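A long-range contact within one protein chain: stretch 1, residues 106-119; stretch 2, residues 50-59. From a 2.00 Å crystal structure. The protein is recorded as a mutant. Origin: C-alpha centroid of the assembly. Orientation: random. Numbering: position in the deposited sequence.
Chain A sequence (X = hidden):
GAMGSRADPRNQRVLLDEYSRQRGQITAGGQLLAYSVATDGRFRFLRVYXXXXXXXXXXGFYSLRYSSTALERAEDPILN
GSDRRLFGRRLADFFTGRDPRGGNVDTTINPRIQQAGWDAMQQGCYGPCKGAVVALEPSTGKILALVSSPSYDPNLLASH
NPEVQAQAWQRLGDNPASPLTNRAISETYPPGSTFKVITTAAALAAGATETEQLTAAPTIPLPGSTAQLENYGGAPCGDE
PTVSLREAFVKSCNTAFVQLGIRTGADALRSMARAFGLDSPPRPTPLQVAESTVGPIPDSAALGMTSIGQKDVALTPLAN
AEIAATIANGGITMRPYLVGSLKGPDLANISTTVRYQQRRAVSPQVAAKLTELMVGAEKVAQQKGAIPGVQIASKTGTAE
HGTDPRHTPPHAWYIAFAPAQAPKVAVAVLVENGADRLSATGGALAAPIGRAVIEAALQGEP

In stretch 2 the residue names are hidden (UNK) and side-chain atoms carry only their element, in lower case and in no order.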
# COMPACT_ATOMS: atom_id res chain seq x y z
N ASP A 106 -3.47 5.56 -19.70
CA ASP A 106 -4.55 5.95 -18.82
C ASP A 106 -4.50 5.11 -17.54
O ASP A 106 -4.86 3.94 -17.56
CB ASP A 106 -5.88 5.73 -19.55
CG ASP A 106 -6.14 6.78 -20.62
OD1 ASP A 106 -5.27 7.67 -20.84
OD2 ASP A 106 -7.23 6.72 -21.25
N THR A 107 -4.02 5.70 -16.45
CA THR A 107 -3.91 4.97 -15.17
C THR A 107 -5.25 4.81 -14.47
O THR A 107 -6.25 5.42 -14.84
CB THR A 107 -2.89 5.64 -14.19
OG1 THR A 107 -3.45 6.83 -13.66
CG2 THR A 107 -1.59 5.97 -14.91
N THR A 108 -5.26 3.98 -13.44
CA THR A 108 -6.44 3.73 -12.63
C THR A 108 -6.56 4.73 -11.48
O THR A 108 -7.51 4.65 -10.70
CB THR A 108 -6.39 2.34 -11.99
OG1 THR A 108 -5.11 2.17 -11.34
CG2 THR A 108 -6.56 1.26 -13.03
N ILE A 109 -5.59 5.64 -11.35
CA ILE A 109 -5.52 6.55 -10.20
C ILE A 109 -6.70 7.51 -10.23
O ILE A 109 -7.03 8.06 -11.28
CB ILE A 109 -4.18 7.37 -10.20
CG1 ILE A 109 -2.96 6.44 -10.02
CG2 ILE A 109 -4.17 8.46 -9.10
CD1 ILE A 109 -2.83 5.80 -8.65
N ASN A 110 -7.34 7.69 -9.07
CA ASN A 110 -8.35 8.73 -8.92
C ASN A 110 -7.66 9.94 -8.29
O ASN A 110 -7.22 9.85 -7.15
CB ASN A 110 -9.51 8.20 -8.05
CG ASN A 110 -10.63 9.22 -7.87
OD1 ASN A 110 -10.38 10.43 -7.78
ND2 ASN A 110 -11.87 8.73 -7.80
N PRO A 111 -7.52 11.05 -9.03
CA PRO A 111 -6.80 12.23 -8.58
C PRO A 111 -7.30 12.77 -7.23
O PRO A 111 -6.48 13.17 -6.41
CB PRO A 111 -7.05 13.24 -9.70
CG PRO A 111 -7.18 12.39 -10.90
CD PRO A 111 -8.03 11.25 -10.40
N ARG A 112 -8.62 12.76 -7.02
CA ARG A 112 -9.22 13.17 -5.75
C ARG A 112 -8.69 12.33 -4.60
O ARG A 112 -8.36 12.85 -3.54
CB ARG A 112 -10.75 13.05 -5.79
CG ARG A 112 -11.41 13.91 -6.85
CD ARG A 112 -12.92 13.86 -6.74
NE ARG A 112 -13.45 15.02 -6.02
CZ ARG A 112 -14.35 15.88 -6.51
NH1 ARG A 112 -14.85 15.72 -7.73
NH2 ARG A 112 -14.76 16.91 -5.76
N ILE A 113 -8.57 11.02 -4.83
CA ILE A 113 -8.10 10.13 -3.78
C ILE A 113 -6.59 10.32 -3.55
O ILE A 113 -6.16 10.49 -2.42
CB ILE A 113 -8.46 8.65 -4.08
CG1 ILE A 113 -9.98 8.54 -4.35
CG2 ILE A 113 -8.08 7.72 -2.89
CD1 ILE A 113 -10.42 7.12 -4.74
N GLN A 114 -5.82 10.32 -4.63
CA GLN A 114 -4.37 10.55 -4.55
C GLN A 114 -4.05 11.85 -3.79
O GLN A 114 -3.19 11.87 -2.91
CB GLN A 114 -3.76 10.59 -5.95
CG GLN A 114 -2.25 10.74 -5.97
CD GLN A 114 -1.53 9.40 -5.96
OE1 GLN A 114 -2.17 8.36 -5.96
NE2 GLN A 114 -0.20 9.44 -5.98
N GLN A 115 -4.74 12.93 -4.18
CA GLN A 115 -4.56 14.25 -3.57
C GLN A 115 -4.93 14.25 -2.09
O GLN A 115 -4.19 14.81 -1.29
CB GLN A 115 -5.34 15.34 -4.33
CG GLN A 115 -4.94 16.79 -3.97
CD GLN A 115 -3.53 17.13 -4.45
OE1 GLN A 115 -3.21 16.91 -5.61
NE2 GLN A 115 -2.69 17.65 -3.55
N ALA A 116 -6.03 13.58 -1.73
CA ALA A 116 -6.41 13.47 -0.32
C ALA A 116 -5.38 12.71 0.50
O ALA A 116 -5.05 13.10 1.61
CB ALA A 116 -7.78 12.83 -0.17
N GLY A 117 -4.85 11.61 -0.04
CA GLY A 117 -3.84 10.84 0.67
C GLY A 117 -2.59 11.68 0.87
O GLY A 117 -2.05 11.76 1.98
N TRP A 118 -2.13 12.29 -0.22
CA TRP A 118 -0.99 13.19 -0.19
C TRP A 118 -1.20 14.30 0.84
O TRP A 118 -0.35 14.49 1.71
CB TRP A 118 -0.71 13.83 -1.56
CG TRP A 118 0.39 14.87 -1.50
CD1 TRP A 118 0.25 16.23 -1.50
CD2 TRP A 118 1.80 14.62 -1.38
NE1 TRP A 118 1.48 16.84 -1.42
CE2 TRP A 118 2.45 15.88 -1.35
CE3 TRP A 118 2.58 13.46 -1.31
CZ2 TRP A 118 3.84 16.00 -1.25
CZ3 TRP A 118 3.97 13.59 -1.21
CH2 TRP A 118 4.58 14.85 -1.18
N ASP A 119 -2.32 15.02 0.72
CA ASP A 119 -2.57 16.15 1.61
C ASP A 119 -2.58 15.68 3.06
O ASP A 119 -2.00 16.33 3.94
CB ASP A 119 -3.91 16.84 1.30
CG ASP A 119 -3.89 17.62 -0.00
OD1 ASP A 119 -2.80 17.87 -0.55
OD2 ASP A 119 -5.00 17.99 -0.47
N UNK A 50 2.94 18.26 -13.99
CA UNK A 50 2.23 19.42 -13.41
C UNK A 50 1.82 19.31 -11.93
O UNK A 50 1.54 20.34 -11.32
c UNK A 50 0.71 18.20 -14.79
c UNK A 50 2.08 17.52 -14.94
c UNK A 50 0.99 19.57 -14.31
N UNK A 51 1.78 18.10 -11.36
CA UNK A 51 1.58 17.96 -9.92
C UNK A 51 2.64 16.98 -9.40
O UNK A 51 2.32 15.85 -8.98
c UNK A 51 0.15 17.50 -9.59
c UNK A 51 -0.24 17.77 -8.15
n UNK A 51 -1.54 17.60 -7.84
o UNK A 51 0.59 18.14 -7.32
N UNK A 52 3.91 17.42 -9.43
CA UNK A 52 5.03 16.48 -9.54
C UNK A 52 5.26 15.59 -8.31
O UNK A 52 5.37 14.37 -8.47
c UNK A 52 5.86 18.73 -9.26
c UNK A 52 6.24 17.38 -9.81
c UNK A 52 4.37 18.83 -9.30
N UNK A 53 5.32 16.16 -7.11
CA UNK A 53 5.61 15.35 -5.91
C UNK A 53 4.49 14.35 -5.63
O UNK A 53 4.74 13.18 -5.28
c UNK A 53 5.88 16.23 -4.67
o UNK A 53 6.95 17.48 -2.44
c UNK A 53 7.09 17.15 -4.81
o UNK A 53 8.45 18.64 -3.53
c UNK A 53 7.52 17.80 -3.50
N UNK A 54 3.25 14.82 -5.80
CA UNK A 54 2.08 14.00 -5.54
C UNK A 54 2.08 12.71 -6.39
O UNK A 54 1.87 11.63 -5.83
c UNK A 54 0.68 15.96 -4.84
c UNK A 54 0.77 14.76 -5.78
c UNK A 54 -0.43 13.82 -5.59
N UNK A 55 2.32 12.84 -7.69
CA UNK A 55 2.26 11.67 -8.61
C UNK A 55 3.59 11.03 -8.97
O UNK A 55 3.63 10.11 -9.77
c UNK A 55 -0.94 11.37 -9.53
c UNK A 55 -2.62 13.04 -9.04
c UNK A 55 0.04 12.37 -9.61
o UNK A 55 -3.90 13.39 -8.75
c UNK A 55 -0.33 13.69 -9.39
c UNK A 55 -2.28 11.71 -9.26
c UNK A 55 -1.67 14.04 -9.10
c UNK A 55 1.48 12.03 -9.89
N UNK A 56 4.70 11.51 -8.38
CA UNK A 56 6.01 10.89 -8.64
C UNK A 56 6.03 9.35 -8.50
O UNK A 56 6.63 8.68 -9.33
c UNK A 56 7.09 11.53 -7.79
N UNK A 57 5.39 8.79 -7.46
CA UNK A 57 5.36 7.33 -7.34
C UNK A 57 4.64 6.63 -8.50
O UNK A 57 4.88 5.44 -8.74
c UNK A 57 4.85 8.34 -5.24
c UNK A 57 4.74 9.42 -6.29
c UNK A 57 4.55 7.12 -6.04
N UNK A 58 3.78 7.37 -9.21
CA UNK A 58 3.06 6.84 -10.34
C UNK A 58 3.83 7.15 -11.64
O UNK A 58 4.13 6.25 -12.40
c UNK A 58 0.80 6.92 -9.21
c UNK A 58 0.90 6.95 -11.71
c UNK A 58 1.60 7.39 -10.41
N UNK A 59 4.15 8.42 -11.88
CA UNK A 59 4.80 8.78 -13.15
C UNK A 59 6.26 8.31 -13.20
O UNK A 59 6.72 7.84 -14.23
o UNK A 59 5.49 11.00 -12.45
c UNK A 59 4.75 10.30 -13.45
c UNK A 59 3.30 10.82 -13.50
O HOH W 1 -0.35 19.32 -4.85
O HOH W 2 -4.36 15.77 -7.77

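Position 50 has three side-chain carbons that close a ring onto its own backbone N. It lies out of reach of stretch 1. The ring makes it Pro50.

Position 51 has two side-chain carbons, the second carrying one oxygen and one nitrogen. The nitrogen is 2.9 Å from Gln115 OE1. This is a short amide, so the residue is Asn51. Its ND2 donates a hydrogen bond to that oxygen. A water donates to Asn51 OD1 and accepts from Gln115 NE2, so the two amides are joined twice.

Position 52 again has three carbons in a ring closed on the backbone N, and no contact. It is Pro52, the first residue of the helix.

Position 53 has a chain of three carbons, the third bearing two oxygens. One of these oxygens lies 3.6 Å from Trp118 CZ2. The group is a carboxylate on a three-carbon chain, Glu53. The near oxygen is OE1, and the backbone O of Glu53 sits over one face of the indole.

Position 54 has one carbon carrying two more. One branch carbon is 3.4 Å from Trp118 CD1. The branch at CB with no oxygen gives Val54. Its CG2 packs over the five-membered ring of Trp118, 3.5 Å from the centroid and 15° off the normal, a CH-pi contact. The backbone O of Val54 accepts a hydrogen bond from Gln114 NE2 at 3.0 Å.

Position 55 has one carbon, then a ring of six carbons bearing an oxygen. That oxygen reaches the start of the stretch 1 helix, 3.1 Å from Pro111 CA. It is Tyr55. The ring edge meets Ile109, with Tyr55 CE2 3.8 Å from Ile109 CG2. A second water links Tyr55 OH to Gln115 OE1.

Position 56 has a single side-chain carbon and touches nothing on stretch 1. It is Ala56.

Position 57 has three carbons in a ring closed on the backbone N, hence Pro57. With no amide hydrogen, its N cannot donate to the preceding turn, and the helix is kinked here.

Position 58 has one carbon carrying two others. One branch carbon is 3.8 Å from Ile109 CD1, so it is Val58. That carbon is CG2; Val58 CG1 is 4.2 Å from Thr107 CG2.

Position 59 has one carbon carrying an oxygen and a carbon. It makes no contact with stretch 1. It is Thr59.

The two helices cross at 115°, with 10.1 Å between their axes. Trp118 and Val54 pack closely, while Ile109 meets both Tyr55 and Val58. Gln114 ties its side chain to the Val54 backbone, and Gln115 joins Asn51 directly and through water. Together the stretches bury 531 Å².

Stretch 2 (50-59) PNPEVYAPVT
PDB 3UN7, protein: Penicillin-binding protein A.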